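Local coordinates for probable thiamine pyrophosphokinase (PDB 3L8M), which probably transfers pyrophosphate from ATP to thiamine, making thiamine diphosphate, at residues 59-62 / 63-67. Numbering follows the deposited sequence.
Sequences FIQQ and QIEIN
Ile60 O takes two backbone N-H groups where helix 54-63 ends and the chain leaves for the loop that follows, so this is a helix C-terminus. Ile64 N, on the first residue to leave helical geometry, reaches it at 3.1 Å, from above the carbonyl plane and with a bent N-H...O angle. Glu65 N comes one residue later, an i to i+5 bond, short at 2.6 Å and nearly straight at 172°. One residue earlier, Gln63 N bonds to Phe59 O at 3.2 Å, an i to i+4 bond like that of Ile64.

The apolar contacts follow the same spacing. Ile64 CD1 lies obliquely against the Phe59 ring, 3.9 Å from CE2, and its CB meets Ile60 CG2. Both isoleucines also rest on Leu36 of helix 30-37, while Ile64 and Ile66 form backbone hydrogen bonds with Ala45, tying the outgoing chain to strand 44-46, outermost in this chain's mixed sheet.

Among the polar side chains, Gln63 runs out extended beside Gln62 and brings its amide OE1 to the edge of the Phe59 ring, near the ring plane, with the amide turned 75° from it. Gln61 sets out with CG anti to its backbone N (chi1 179°) and then bends at chi2, which brings its amide back against Glu65, NE2 3.2 Å from Glu65 CG. A second subunit packs here, with its Met1 on Gln61 and its Arg91 on Asn67. The two amides of Gln61 and Asn67 approach from opposite directions, their planes nearly parallel, and Asn67 ND2 donates to Gln61 OE1 at 3.1 Å, tilted from the Gln61 carbonyl plane.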
ATOM      1  N   PHE A  59     -19.384 -13.842  -6.014  1.00 43.35           N
ATOM      2  CA  PHE A  59     -18.185 -13.039  -5.819  1.00 38.71           C
ATOM      3  C   PHE A  59     -18.437 -11.934  -4.789  1.00 38.12           C
ATOM      4  O   PHE A  59     -17.789 -11.895  -3.744  1.00 44.85           O
ATOM      5  CB  PHE A  59     -17.748 -12.450  -7.169  1.00 36.91           C
ATOM      6  CG  PHE A  59     -16.686 -11.398  -7.060  1.00 43.68           C
ATOM      7  CD1 PHE A  59     -15.460 -11.685  -6.470  1.00 45.24           C
ATOM      8  CD2 PHE A  59     -16.927 -10.106  -7.516  1.00 37.45           C
ATOM      9  CE1 PHE A  59     -14.489 -10.696  -6.334  1.00 46.58           C
ATOM     10  CE2 PHE A  59     -15.965  -9.114  -7.386  1.00 40.13           C
ATOM     11  CZ  PHE A  59     -14.745  -9.406  -6.792  1.00 47.60           C
ATOM     12  N   ILE A  60     -19.388 -11.056  -5.091  1.00 31.88           N
ATOM     13  CA  ILE A  60     -19.758  -9.949  -4.211  1.00 42.02           C
ATOM     14  C   ILE A  60     -20.203 -10.414  -2.822  1.00 45.85           C
ATOM     15  O   ILE A  60     -19.809  -9.837  -1.810  1.00 42.33           O
ATOM     16  CB  ILE A  60     -20.916  -9.122  -4.823  1.00 37.69           C
ATOM     17  CG1 ILE A  60     -20.498  -8.556  -6.181  1.00 40.44           C
ATOM     18  CG2 ILE A  60     -21.313  -7.993  -3.883  1.00 43.75           C
ATOM     19  CD1 ILE A  60     -21.595  -7.762  -6.881  1.00 48.49           C
ATOM     20  N   GLN A  61     -21.028 -11.456  -2.778  1.00 51.91           N
ATOM     21  CA  GLN A  61     -21.546 -11.981  -1.517  1.00 54.70           C
ATOM     22  C   GLN A  61     -20.643 -13.023  -0.861  1.00 54.93           C
ATOM     23  O   GLN A  61     -21.118 -14.043  -0.368  1.00 73.50           O
ATOM     24  CB  GLN A  61     -22.949 -12.564  -1.744  1.00 56.53           C
ATOM     25  CG  GLN A  61     -23.629 -13.186  -0.517  1.00 62.97           C
ATOM     26  CD  GLN A  61     -23.914 -12.191   0.600  1.00 65.14           C
ATOM     27  OE1 GLN A  61     -23.207 -12.147   1.611  1.00 51.36           O
ATOM     28  NE2 GLN A  61     -24.958 -11.386   0.421  1.00 73.64           N
ATOM     29  N   GLN A  62     -19.341 -12.776  -0.858  1.00 51.79           N
ATOM     30  CA  GLN A  62     -18.398 -13.693  -0.228  1.00 47.98           C
ATOM     31  C   GLN A  62     -17.087 -12.981   0.070  1.00 45.71           C
ATOM     32  O   GLN A  62     -16.323 -13.407   0.937  1.00 29.90           O
ATOM     33  CB  GLN A  62     -18.116 -14.900  -1.117  1.00 54.67           C
ATOM     34  CG  GLN A  62     -17.216 -14.596  -2.305  1.00 66.39           C
ATOM     35  CD  GLN A  62     -16.687 -15.851  -2.982  1.00 71.44           C
ATOM     36  OE1 GLN A  62     -16.025 -15.777  -4.021  1.00 71.57           O
ATOM     37  NE2 GLN A  62     -16.971 -17.012  -2.390  1.00 66.98           N
ATOM     38  N   GLN A  63     -16.823 -11.897  -0.656  1.00 44.95           N
ATOM     39  CA  GLN A  63     -15.597 -11.138  -0.450  1.00 49.95           C
ATOM     40  C   GLN A  63     -15.856  -9.657  -0.240  1.00 48.18           C
ATOM     41  O   GLN A  63     -14.955  -8.925   0.170  1.00 50.40           O
ATOM     42  CB  GLN A  63     -14.660 -11.322  -1.641  1.00 59.36           C
ATOM     43  CG  GLN A  63     -14.228 -12.762  -1.862  1.00 75.28           C
ATOM     44  CD  GLN A  63     -13.243 -12.907  -3.003  1.00 81.71           C
ATOM     45  OE1 GLN A  63     -13.534 -12.535  -4.142  1.00 79.30           O
ATOM     46  NE2 GLN A  63     -12.067 -13.452  -2.704  1.00 84.90           N
ATOM     47  N   ILE A  64     -17.087  -9.220  -0.499  1.00 40.05           N
ATOM     48  CA  ILE A  64     -17.440  -7.808  -0.366  1.00 35.65           C
ATOM     49  C   ILE A  64     -18.657  -7.551   0.523  1.00 29.12           C
ATOM     50  O   ILE A  64     -18.615  -6.728   1.443  1.00 21.23           O
ATOM     51  CB  ILE A  64     -17.735  -7.197  -1.752  1.00 33.39           C
ATOM     52  CG1 ILE A  64     -16.564  -7.460  -2.702  1.00 34.56           C
ATOM     53  CG2 ILE A  64     -17.990  -5.715  -1.620  1.00 41.00           C
ATOM     54  CD1 ILE A  64     -16.897  -7.176  -4.167  1.00 32.46           C
ATOM     55  N   GLU A  65     -19.746  -8.255   0.245  1.00 32.01           N
ATOM     56  CA  GLU A  65     -20.979  -8.080   1.005  1.00 30.29           C
ATOM     57  C   GLU A  65     -20.934  -8.618   2.442  1.00 31.30           C
ATOM     58  O   GLU A  65     -20.667  -9.792   2.664  1.00 18.89           O
ATOM     59  CB  GLU A  65     -22.136  -8.738   0.241  1.00 25.85           C
ATOM     60  CG  GLU A  65     -23.518  -8.588   0.887  1.00 45.36           C
ATOM     61  CD  GLU A  65     -24.046  -7.163   0.859  1.00 58.56           C
ATOM     62  OE1 GLU A  65     -25.144  -6.923   1.407  1.00 62.10           O
ATOM     63  OE2 GLU A  65     -23.371  -6.283   0.286  1.00 64.76           O
ATOM     64  N   ILE A  66     -21.159  -7.750   3.422  1.00 31.07           N
ATOM     65  CA  ILE A  66     -21.213  -8.218   4.799  1.00 34.43           C
ATOM     66  C   ILE A  66     -22.689  -8.109   5.193  1.00 35.00           C
ATOM     67  O   ILE A  66     -23.467  -7.425   4.510  1.00 32.58           O
ATOM     68  CB  ILE A  66     -20.281  -7.406   5.766  1.00 38.19           C
ATOM     69  CG1 ILE A  66     -20.828  -6.003   6.043  1.00 30.10           C
ATOM     70  CG2 ILE A  66     -18.877  -7.366   5.195  1.00 35.55           C
ATOM     71  CD1 ILE A  66     -20.878  -5.122   4.867  1.00 41.06           C
ATOM     72  N   ASN A  67     -23.082  -8.798   6.261  1.00 34.16           N
ATOM     73  CA  ASN A  67     -24.473  -8.811   6.700  1.00 34.27           C
ATOM     74  C   ASN A  67     -24.650  -8.518   8.196  1.00 37.45           C
ATOM     75  O   ASN A  67     -25.051  -9.390   8.969  1.00 32.56           O
ATOM     76  CB  ASN A  67     -25.092 -10.175   6.365  1.00 19.63           C
ATOM     77  CG  ASN A  67     -25.153 -10.446   4.865  1.00 36.14           C
ATOM     78  OD1 ASN A  67     -25.954  -9.851   4.145  1.00 49.53           O
ATOM     79  ND2 ASN A  67     -24.300 -11.344   4.389  1.00 47.41           N
TER